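Local coordinates for proton-dependent oligopeptide transporter family protein (Xanthomonas campestris, PDB 6EI3) that probably couples proton movement to the uptake of small peptides across the membrane, as a POT family member of the major facilitator superfamily, here caught auto-inhibited, at residues I24-L29 with H49-F54; C13-F18 with W146-G151; L449-A454 with A473-F478. One frame throughout, in Å; residues are numbered along the deposited sequence.

Interaction 1 of 3, residues I24-L29 with H49-F54. With 78M ((2S)-2,3-dihydroxypropyl(7Z)-pentadec-7-enoate), chain G.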
loop_
_atom_site.group_PDB
_atom_site.type_symbol
_atom_site.label_atom_id
_atom_site.label_comp_id
_atom_site.label_asym_id
_atom_site.label_seq_id
_atom_site.Cartn_x
_atom_site.Cartn_y
_atom_site.Cartn_z
ATOM N N ILE A 24 -6.616 -11.756 9.225
ATOM C CA ILE A 24 -7.115 -12.251 10.523
ATOM C C ILE A 24 -6.441 -11.522 11.682
ATOM O O ILE A 24 -6.807 -11.749 12.831
ATOM C CB ILE A 24 -7.017 -13.790 10.731
ATOM C CG1 ILE A 24 -5.576 -14.312 10.558
ATOM C CG2 ILE A 24 -7.992 -14.519 9.862
ATOM C CD1 ILE A 24 -5.171 -15.432 11.509
ATOM N N LEU A 25 -5.436 -10.689 11.401
ATOM C CA LEU A 25 -4.644 -10.053 12.456
ATOM C C LEU A 25 -5.474 -9.270 13.500
ATOM O O LEU A 25 -5.298 -9.495 14.697
ATOM C CB LEU A 25 -3.511 -9.169 11.866
ATOM C CG LEU A 25 -2.511 -8.544 12.894
ATOM C CD1 LEU A 25 -1.856 -9.640 13.777
ATOM C CD2 LEU A 25 -1.391 -7.771 12.170
ATOM N N VAL A 26 -6.351 -8.356 13.059
ATOM C CA VAL A 26 -7.179 -7.553 13.965
ATOM C C VAL A 26 -8.192 -8.428 14.750
ATOM O O VAL A 26 -8.313 -8.265 15.966
ATOM C CB VAL A 26 -7.827 -6.363 13.216
ATOM C CG1 VAL A 26 -8.865 -5.657 14.081
ATOM C CG2 VAL A 26 -6.753 -5.360 12.824
ATOM N N GLN A 27 -8.892 -9.367 14.067
ATOM C CA GLN A 27 -9.847 -10.242 14.744
ATOM C C GLN A 27 -9.127 -11.113 15.775
ATOM O O GLN A 27 -9.652 -11.325 16.864
ATOM C CB GLN A 27 -10.633 -11.098 13.739
ATOM C CG GLN A 27 -11.761 -11.911 14.418
ATOM C CD GLN A 27 -13.047 -11.977 13.633
ATOM O OE1 GLN A 27 -13.082 -11.782 12.414
ATOM N NE2 GLN A 27 -14.143 -12.270 14.321
ATOM N N PHE A 28 -7.908 -11.588 15.460
ATOM C CA PHE A 28 -7.142 -12.336 16.451
ATOM C C PHE A 28 -6.763 -11.378 17.606
ATOM O O PHE A 28 -6.929 -11.731 18.772
ATOM C CB PHE A 28 -5.837 -12.939 15.841
ATOM C CG PHE A 28 -4.816 -13.271 16.913
ATOM C CD1 PHE A 28 -5.038 -14.313 17.810
ATOM C CD2 PHE A 28 -3.663 -12.504 17.062
ATOM C CE1 PHE A 28 -4.126 -14.579 18.840
ATOM C CE2 PHE A 28 -2.751 -12.775 18.086
ATOM C CZ PHE A 28 -2.977 -13.818 18.954
ATOM N N LEU A 29 -6.206 -10.185 17.280
ATOM C CA LEU A 29 -5.720 -9.269 18.330
ATOM C C LEU A 29 -6.766 -8.805 19.339
ATOM O O LEU A 29 -6.476 -8.753 20.528
ATOM C CB LEU A 29 -5.010 -8.039 17.725
ATOM C CG LEU A 29 -3.594 -8.280 17.135
ATOM C CD1 LEU A 29 -3.142 -7.071 16.347
ATOM C CD2 LEU A 29 -2.568 -8.634 18.232
ATOM N N HIS A 49 -3.583 0.287 15.439
ATOM C CA HIS A 49 -2.215 0.791 15.511
ATOM C C HIS A 49 -1.238 -0.257 15.052
ATOM O O HIS A 49 -0.401 0.049 14.222
ATOM C CB HIS A 49 -1.863 1.293 16.920
ATOM C CG HIS A 49 -0.756 2.292 16.893
ATOM N ND1 HIS A 49 -1.002 3.642 16.645
ATOM C CD2 HIS A 49 0.580 2.096 16.969
ATOM C CE1 HIS A 49 0.187 4.221 16.625
ATOM N NE2 HIS A 49 1.168 3.328 16.798
ATOM N N ILE A 50 -1.389 -1.508 15.534
ATOM C CA ILE A 50 -0.544 -2.632 15.151
ATOM C C ILE A 50 -0.674 -2.984 13.647
ATOM O O ILE A 50 0.340 -3.167 12.968
ATOM C CB ILE A 50 -0.832 -3.853 16.079
ATOM C CG1 ILE A 50 -0.463 -3.528 17.542
ATOM C CG2 ILE A 50 -0.084 -5.114 15.589
ATOM C CD1 ILE A 50 -1.182 -4.379 18.613
ATOM N N LEU A 51 -1.911 -3.140 13.152
ATOM C CA LEU A 51 -2.179 -3.505 11.753
ATOM C C LEU A 51 -1.598 -2.456 10.792
ATOM O O LEU A 51 -0.906 -2.799 9.828
ATOM C CB LEU A 51 -3.716 -3.648 11.570
ATOM C CG LEU A 51 -4.322 -4.125 10.215
ATOM C CD1 LEU A 51 -4.389 -2.991 9.173
ATOM C CD2 LEU A 51 -3.654 -5.383 9.663
ATOM N N HIS A 52 -1.906 -1.182 11.047
ATOM C CA HIS A 52 -1.472 -0.101 10.182
ATOM C C HIS A 52 0.039 0.156 10.315
ATOM O O HIS A 52 0.653 0.523 9.314
ATOM C CB HIS A 52 -2.356 1.144 10.401
ATOM C CG HIS A 52 -3.753 0.886 9.927
ATOM N ND1 HIS A 52 -4.061 0.850 8.571
ATOM C CD2 HIS A 52 -4.874 0.606 10.632
ATOM C CE1 HIS A 52 -5.333 0.496 8.496
ATOM N NE2 HIS A 52 -5.873 0.375 9.707
ATOM N N SER A 53 0.656 -0.133 11.491
ATOM C CA SER A 53 2.127 -0.046 11.640
ATOM C C SER A 53 2.779 -1.158 10.793
ATOM O O SER A 53 3.794 -0.925 10.135
ATOM C CB SER A 53 2.546 -0.209 13.104
ATOM O OG SER A 53 2.154 0.946 13.815
ATOM N N PHE A 54 2.193 -2.360 10.829
ATOM C CA PHE A 54 2.605 -3.517 10.020
ATOM C C PHE A 54 2.544 -3.169 8.499
ATOM O O PHE A 54 3.506 -3.421 7.777
ATOM C CB PHE A 54 1.696 -4.729 10.336
ATOM C CG PHE A 54 1.902 -5.912 9.428
ATOM C CD1 PHE A 54 2.998 -6.757 9.596
ATOM C CD2 PHE A 54 1.001 -6.191 8.409
ATOM C CE1 PHE A 54 3.187 -7.857 8.755
ATOM C CE2 PHE A 54 1.202 -7.276 7.550
ATOM C CZ PHE A 54 2.292 -8.098 7.726
HETATM O O21 78M G . 0.584 1.691 21.431
HETATM C C20 78M G . 1.681 0.817 21.667
HETATM C C18 78M G . 1.733 -0.269 20.617
HETATM O O19 78M G . 0.694 -1.226 20.841
HETATM C C17 78M G . 3.071 -0.974 20.560
HETATM O O2 78M G . 3.475 -1.014 19.167
HETATM C C1 78M G . 3.164 -2.095 18.439
HETATM O O1 78M G . 2.453 -2.982 18.823
HETATM C C2 78M G . 3.786 -2.033 17.077
HETATM C C3 78M G . 4.174 -3.386 16.501
HETATM C C4 78M G . 4.045 -3.403 14.993
HETATM C C5 78M G . 4.824 -4.496 14.295
HETATM C C6 78M G . 5.078 -4.210 12.817
HETATM C C7 78M G . 6.263 -3.328 12.586
HETATM C C8 78M G . 6.737 -2.941 11.417
HETATM C C9 78M G . 7.940 -2.078 11.195
HETATM C C10 78M G . 7.598 -0.622 10.911
HETATM C C11 78M G . 8.729 0.157 10.257
HETATM C C12 78M G . 8.356 1.594 9.966
HETATM C C13 78M G . 9.296 2.343 9.044
HETATM C C15 78M G . 9.736 4.547 7.890
HETATM C C14 78M G . 8.746 3.694 8.638
#
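Val26 and Leu51 are the nearest CA pair (6.8 Å) between segments 24-29 and 49-54, which lie on helices 25-30 and 40-60. These form an antiparallel helical hairpin of the major facilitator fold; the short segments have axes 10.2 Å apart and directions 150° apart. The touching side chains are all aliphatic, which suits a buried face between membrane helices. Val26 uses CG2, the methyl beside its backbone N, which meets Leu51 CB at 3.7 Å, the two side chains crossing at about a right angle. Leu51 carries its CG anti to the backbone N (chi1 -176°), and its forked end serves two neighbours: CD2 meets the methyl Leu25 CD2 at 4.1 Å, while CD1 sits 3.6 Å above the centre of one face of the His52 ring. Both nitrogens of that ring are taken up elsewhere, by Asn445 and Ser311. Further along, Leu29 CD1 presses on Ile50 CG2 at 3.7 Å. The branched Ile50 thus has a second surface to offer, and its CG1 lies 3.2 Å from the ester carbonyl oxygen O1 of the bound monoacylglycerol, whose chain runs past Ser53 and Phe54. Ser53 folds its hydroxyl back onto its own helix: OG donates to His49 O at 2.7 Å, while Ser53 N bonds the same carbonyl from the opposite face of its plane.

Interaction 2 of 3, residues C13-F18 with W146-G151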
loop_
_atom_site.group_PDB
_atom_site.type_symbol
_atom_site.label_atom_id
_atom_site.label_comp_id
_atom_site.label_asym_id
_atom_site.label_seq_id
_atom_site.Cartn_x
_atom_site.Cartn_y
_atom_site.Cartn_z
ATOM N N CYS A 13 1.930 -19.097 -3.354
ATOM C CA CYS A 13 2.014 -19.426 -1.925
ATOM C C CYS A 13 2.263 -18.214 -1.057
ATOM O O CYS A 13 1.588 -18.082 -0.033
ATOM C CB CYS A 13 3.035 -20.523 -1.667
ATOM S SG CYS A 13 2.676 -22.069 -2.524
ATOM N N GLU A 14 3.189 -17.308 -1.474
ATOM C CA GLU A 14 3.490 -16.100 -0.697
ATOM C C GLU A 14 2.278 -15.159 -0.602
ATOM O O GLU A 14 2.033 -14.607 0.458
ATOM C CB GLU A 14 4.744 -15.365 -1.245
ATOM C CG GLU A 14 5.148 -14.116 -0.454
ATOM C CD GLU A 14 4.372 -12.840 -0.735
ATOM O OE1 GLU A 14 3.850 -12.709 -1.859
ATOM O OE2 GLU A 14 4.253 -11.984 0.171
ATOM N N ARG A 15 1.539 -14.958 -1.698
ATOM C CA ARG A 15 0.380 -14.066 -1.689
ATOM C C ARG A 15 -0.752 -14.626 -0.832
ATOM O O ARG A 15 -1.379 -13.874 -0.090
ATOM C CB ARG A 15 -0.114 -13.722 -3.124
ATOM C CG ARG A 15 0.844 -12.803 -3.941
ATOM C CD ARG A 15 0.833 -11.324 -3.531
ATOM N NE ARG A 15 1.650 -11.111 -2.330
ATOM C CZ ARG A 15 1.545 -10.088 -1.492
ATOM N NH1 ARG A 15 0.664 -9.118 -1.722
ATOM N NH2 ARG A 15 2.322 -10.023 -0.415
ATOM N N PHE A 16 -1.015 -15.934 -0.934
ATOM C CA PHE A 16 -2.070 -16.555 -0.132
ATOM C C PHE A 16 -1.699 -16.401 1.354
ATOM O O PHE A 16 -2.545 -16.036 2.172
ATOM C CB PHE A 16 -2.267 -18.040 -0.509
ATOM C CG PHE A 16 -3.453 -18.703 0.176
ATOM C CD1 PHE A 16 -3.380 -19.095 1.507
ATOM C CD2 PHE A 16 -4.635 -18.938 -0.514
ATOM C CE1 PHE A 16 -4.472 -19.719 2.140
ATOM C CE2 PHE A 16 -5.722 -19.563 0.117
ATOM C CZ PHE A 16 -5.632 -19.941 1.439
ATOM N N SER A 17 -0.426 -16.666 1.678
ATOM C CA SER A 17 0.123 -16.563 3.022
ATOM C C SER A 17 -0.012 -15.137 3.590
ATOM O O SER A 17 -0.454 -14.961 4.727
ATOM C CB SER A 17 1.584 -16.999 3.011
ATOM O OG SER A 17 2.194 -16.826 4.275
ATOM N N PHE A 18 0.362 -14.132 2.801
ATOM C CA PHE A 18 0.303 -12.736 3.240
ATOM C C PHE A 18 -1.111 -12.337 3.590
ATOM O O PHE A 18 -1.340 -11.845 4.688
ATOM C CB PHE A 18 0.875 -11.777 2.178
ATOM C CG PHE A 18 0.781 -10.329 2.613
ATOM C CD1 PHE A 18 1.758 -9.764 3.426
ATOM C CD2 PHE A 18 -0.313 -9.544 2.248
ATOM C CE1 PHE A 18 1.636 -8.442 3.880
ATOM C CE2 PHE A 18 -0.423 -8.216 2.682
ATOM C CZ PHE A 18 0.549 -7.674 3.499
ATOM N N TRP A 146 -4.683 -13.019 -11.563
ATOM C CA TRP A 146 -5.620 -14.062 -11.140
ATOM C C TRP A 146 -5.163 -14.749 -9.850
ATOM O O TRP A 146 -5.994 -15.045 -8.991
ATOM C CB TRP A 146 -5.893 -15.078 -12.262
ATOM C CG TRP A 146 -6.559 -14.467 -13.467
ATOM C CD1 TRP A 146 -5.988 -14.224 -14.687
ATOM C CD2 TRP A 146 -7.918 -14.009 -13.561
ATOM N NE1 TRP A 146 -6.898 -13.609 -15.522
ATOM C CE2 TRP A 146 -8.093 -13.474 -14.860
ATOM C CE3 TRP A 146 -9.008 -13.994 -12.667
ATOM C CZ2 TRP A 146 -9.317 -12.958 -15.298
ATOM C CZ3 TRP A 146 -10.217 -13.468 -13.098
ATOM C CH2 TRP A 146 -10.365 -12.965 -14.402
ATOM N N ILE A 147 -3.844 -14.957 -9.709
ATOM C CA ILE A 147 -3.224 -15.587 -8.537
ATOM C C ILE A 147 -3.407 -14.724 -7.274
ATOM O O ILE A 147 -3.745 -15.244 -6.215
ATOM C CB ILE A 147 -1.738 -15.931 -8.819
ATOM C CG1 ILE A 147 -1.620 -17.157 -9.757
ATOM C CG2 ILE A 147 -0.975 -16.151 -7.519
ATOM C CD1 ILE A 147 -0.294 -17.217 -10.594
ATOM N N ILE A 148 -3.171 -13.423 -7.390
ATOM C CA ILE A 148 -3.336 -12.496 -6.276
ATOM C C ILE A 148 -4.796 -12.481 -5.819
ATOM O O ILE A 148 -5.056 -12.661 -4.631
ATOM C CB ILE A 148 -2.799 -11.085 -6.619
ATOM C CG1 ILE A 148 -1.261 -11.123 -6.834
ATOM C CG2 ILE A 148 -3.171 -10.067 -5.508
ATOM C CD1 ILE A 148 -0.660 -9.909 -7.563
ATOM N N ASN A 149 -5.744 -12.336 -6.757
ATOM C CA ASN A 149 -7.156 -12.236 -6.410
ATOM C C ASN A 149 -7.759 -13.530 -5.906
ATOM O O ASN A 149 -8.446 -13.486 -4.887
ATOM C CB ASN A 149 -7.967 -11.633 -7.541
ATOM C CG ASN A 149 -7.668 -10.151 -7.669
ATOM O OD1 ASN A 149 -8.052 -9.333 -6.831
ATOM N ND2 ASN A 149 -6.876 -9.788 -8.647
ATOM N N PHE A 150 -7.493 -14.671 -6.562
ATOM C CA PHE A 150 -8.008 -15.944 -6.065
ATOM C C PHE A 150 -7.350 -16.346 -4.739
ATOM O O PHE A 150 -8.051 -16.811 -3.851
ATOM C CB PHE A 150 -7.948 -17.062 -7.115
ATOM C CG PHE A 150 -9.118 -17.004 -8.069
ATOM C CD1 PHE A 150 -10.402 -17.326 -7.645
ATOM C CD2 PHE A 150 -8.940 -16.600 -9.384
ATOM C CE1 PHE A 150 -11.483 -17.259 -8.522
ATOM C CE2 PHE A 150 -10.021 -16.552 -10.266
ATOM C CZ PHE A 150 -11.285 -16.866 -9.825
ATOM N N GLY A 151 -6.057 -16.067 -4.588
ATOM C CA GLY A 151 -5.320 -16.330 -3.353
ATOM C C GLY A 151 -5.832 -15.502 -2.180
ATOM O O GLY A 151 -6.007 -16.027 -1.082
#
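Phe16 and Gly151 bring helix 4-22 and helix 137-165 together, their CA atoms only 4.6 Å apart. With no side chain at Gly151, the two backbones can come this near, and the space beside them is taken by the Phe16 ring. Phe16 holds its CG anti to the backbone N, which leans the ring along the neighbouring helix until CD2 lies 3.3 Å from Gly151 O. The carbonyl meets the ring obliquely. The ring reaches on to Phe154, Ala155 and Leu158 of the same helix, so this large flat apolar ring packs along several residues of helix 137-165.

Beside this pair, Arg15, the residue before Phe16, and Ile148, nearly a turn before Gly151, lie side by side and point the same way, with Arg15 CD 3.9 Å from Ile148 CG1. Only the aliphatic part of the arginine touches the isoleucine. The arginine chain is bent at chi2 (-75°) and again at chi3 (80°), and these turns bring the guanidinium group round to Glu14 on its own helix. There it grips the carboxylate side-on with two nitrogens: NE bonds Glu14 OE1 at 2.8 Å, and NH2 bonds Glu14 OE2 at 2.8 Å, nearly straight at 176°. The second bond uses the syn lone pair of OE2 and lies in the guanidinium plane, and Tyr86 OH is also hydrogen-bonded to OE2. Two such bonds, one to each oxygen, hold the two flat groups against rotation. Glu11, Glu14 and Arg15 have the spacing of the ExxER motif of POT transporters, a signature of the first transmembrane helix that is implicated in proton coupling in relatives.

Interaction 3 of 3, residues L449-A454 with A473-F478; sequences LLSNVA and AFLMFF
Ser451 lies against the branched end of Leu475, its OG 4.2 Å from Leu475 CD2, and its CB is 4.4 Å from Phe478 CE2, approaching that ring obliquely. A small side chain suits this place, because it gives the larger leucine and phenylalanine of helix 471-495 room beside helix 430-456. The hydroxyl takes the position between the backbone N and the carbonyl carbon (chi1 76°), and its hydrogen bond goes to Val448 O on its own helix, so the polar group is satisfied without the neighbouring segment. The contact is light: the nearest CA pair, Ser451 and Leu475, is 8.0 Å apart, and the side chains bridge most of that gap. Phe478 holds its CG anti to the backbone N (chi1 169°), which carries the ring out to the exposed margin, beside Ser451, where an apolar ring is compatible with a lipid-facing surface. Met476 and Phe477 pack on helix 363-389, whereas Leu449 packs on helix 40-60 and helix 248-270. The arrangement is typical of the major facilitator fold, in which the last long helices of the chain pack beside one another in the membrane.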
loop_
_atom_site.group_PDB
_atom_site.type_symbol
_atom_site.label_atom_id
_atom_site.label_comp_id
_atom_site.label_asym_id
_atom_site.label_seq_id
_atom_site.Cartn_x
_atom_site.Cartn_y
_atom_site.Cartn_z
ATOM N N LEU A 449 -2.849 6.051 11.546
ATOM C CA LEU A 449 -2.144 6.097 12.831
ATOM C C LEU A 449 -2.307 7.454 13.501
ATOM O O LEU A 449 -2.585 7.507 14.703
ATOM C CB LEU A 449 -0.656 5.793 12.660
ATOM C CG LEU A 449 -0.239 4.382 12.211
ATOM C CD1 LEU A 449 1.277 4.213 12.386
ATOM C CD2 LEU A 449 -0.968 3.291 13.030
ATOM N N LEU A 450 -2.205 8.548 12.713
ATOM C CA LEU A 450 -2.362 9.918 13.223
ATOM C C LEU A 450 -3.764 10.188 13.736
ATOM O O LEU A 450 -3.915 10.857 14.756
ATOM C CB LEU A 450 -1.942 10.969 12.187
ATOM C CG LEU A 450 -0.431 11.232 12.080
ATOM C CD1 LEU A 450 -0.131 12.284 11.004
ATOM C CD2 LEU A 450 0.173 11.669 13.428
ATOM N N SER A 451 -4.792 9.638 13.048
ATOM C CA SER A 451 -6.192 9.777 13.474
ATOM C C SER A 451 -6.461 9.082 14.825
ATOM O O SER A 451 -7.265 9.603 15.594
ATOM C CB SER A 451 -7.159 9.279 12.409
ATOM O OG SER A 451 -7.197 7.859 12.375
ATOM N N ASN A 452 -5.780 7.938 15.094
ATOM C CA ASN A 452 -5.861 7.153 16.335
ATOM C C ASN A 452 -5.378 7.954 17.528
ATOM O O ASN A 452 -5.915 7.805 18.623
ATOM C CB ASN A 452 -4.985 5.889 16.238
ATOM C CG ASN A 452 -5.688 4.614 15.844
ATOM O OD1 ASN A 452 -6.925 4.528 15.824
ATOM N ND2 ASN A 452 -4.890 3.589 15.534
ATOM N N VAL A 453 -4.321 8.754 17.323
ATOM C CA VAL A 453 -3.682 9.581 18.349
ATOM C C VAL A 453 -4.599 10.775 18.637
ATOM O O VAL A 453 -4.883 11.052 19.803
ATOM C CB VAL A 453 -2.251 10.023 17.923
ATOM C CG1 VAL A 453 -1.696 11.094 18.862
ATOM C CG2 VAL A 453 -1.306 8.825 17.858
ATOM N N ALA A 454 -5.088 11.441 17.568
ATOM C CA ALA A 454 -5.974 12.599 17.644
ATOM C C ALA A 454 -7.237 12.333 18.471
ATOM O O ALA A 454 -7.561 13.156 19.315
ATOM C CB ALA A 454 -6.338 13.091 16.252
ATOM N N ALA A 473 -18.204 5.748 14.757
ATOM C CA ALA A 473 -19.058 6.502 13.826
ATOM C C ALA A 473 -18.456 7.859 13.473
ATOM O O ALA A 473 -18.469 8.236 12.302
ATOM C CB ALA A 473 -20.471 6.663 14.389
ATOM N N PHE A 474 -17.883 8.570 14.471
ATOM C CA PHE A 474 -17.214 9.852 14.242
ATOM C C PHE A 474 -16.033 9.662 13.257
ATOM O O PHE A 474 -15.913 10.419 12.303
ATOM C CB PHE A 474 -16.710 10.443 15.567
ATOM C CG PHE A 474 -15.996 11.767 15.418
ATOM C CD1 PHE A 474 -16.704 12.963 15.432
ATOM C CD2 PHE A 474 -14.613 11.817 15.246
ATOM C CE1 PHE A 474 -16.044 14.184 15.279
ATOM C CE2 PHE A 474 -13.955 13.039 15.091
ATOM C CZ PHE A 474 -14.675 14.213 15.101
ATOM N N LEU A 475 -15.159 8.675 13.524
ATOM C CA LEU A 475 -13.990 8.345 12.710
ATOM C C LEU A 475 -14.375 7.958 11.289
ATOM O O LEU A 475 -13.693 8.361 10.358
ATOM C CB LEU A 475 -13.148 7.231 13.361
ATOM C CG LEU A 475 -12.199 7.655 14.484
ATOM C CD1 LEU A 475 -11.683 6.419 15.244
ATOM C CD2 LEU A 475 -11.013 8.465 13.943
ATOM N N MET A 476 -15.486 7.217 11.122
ATOM C CA MET A 476 -15.967 6.809 9.802
ATOM C C MET A 476 -16.363 8.017 8.962
ATOM O O MET A 476 -15.896 8.150 7.828
ATOM C CB MET A 476 -17.088 5.776 9.907
ATOM C CG MET A 476 -16.602 4.443 10.406
ATOM S SD MET A 476 -17.947 3.504 11.128
ATOM C CE MET A 476 -17.021 2.056 11.714
ATOM N N PHE A 477 -17.119 8.948 9.558
ATOM C CA PHE A 477 -17.527 10.199 8.892
ATOM C C PHE A 477 -16.346 11.118 8.637
ATOM O O PHE A 477 -16.293 11.751 7.590
ATOM C CB PHE A 477 -18.650 10.900 9.666
ATOM C CG PHE A 477 -19.960 10.151 9.553
ATOM C CD1 PHE A 477 -20.446 9.740 8.312
ATOM C CD2 PHE A 477 -20.725 9.884 10.681
ATOM C CE1 PHE A 477 -21.657 9.065 8.204
ATOM C CE2 PHE A 477 -21.930 9.187 10.574
ATOM C CZ PHE A 477 -22.386 8.775 9.337
ATOM N N PHE A 478 -15.364 11.123 9.548
ATOM C CA PHE A 478 -14.120 11.876 9.377
ATOM C C PHE A 478 -13.366 11.374 8.124
ATOM O O PHE A 478 -12.939 12.191 7.309
ATOM C CB PHE A 478 -13.217 11.760 10.621
ATOM C CG PHE A 478 -11.825 12.295 10.365
ATOM C CD1 PHE A 478 -11.576 13.664 10.366
ATOM C CD2 PHE A 478 -10.769 11.429 10.086
ATOM C CE1 PHE A 478 -10.293 14.157 10.091
ATOM C CE2 PHE A 478 -9.485 11.922 9.828
ATOM C CZ PHE A 478 -9.259 13.281 9.806
#

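Overall arrangement
All three contacts join helices of the major facilitator fold, but their chemistry differs with place. Interaction 1 is buried throughout and interaction 2 nearly so, Phe16 being partly exposed: interaction 1 meshes aliphatic side chains beside a bound lipid, while interaction 2 combines a close glycine approach with an arginine bonded to a glutamate of its own helix. Interaction 3 is the smallest and reaches the surface through Phe478. Helices 4-22 and 25-30 follow each other in the chain, and Phe54 CE2 touches Phe18 CE1 at 3.9 Å, linking interactions 1 and 2. Leu449 packs on His49, His52 and Ser53, tying interactions 3 and 1; interactions 2 and 3 stay about 15 Å apart at their nearest atoms.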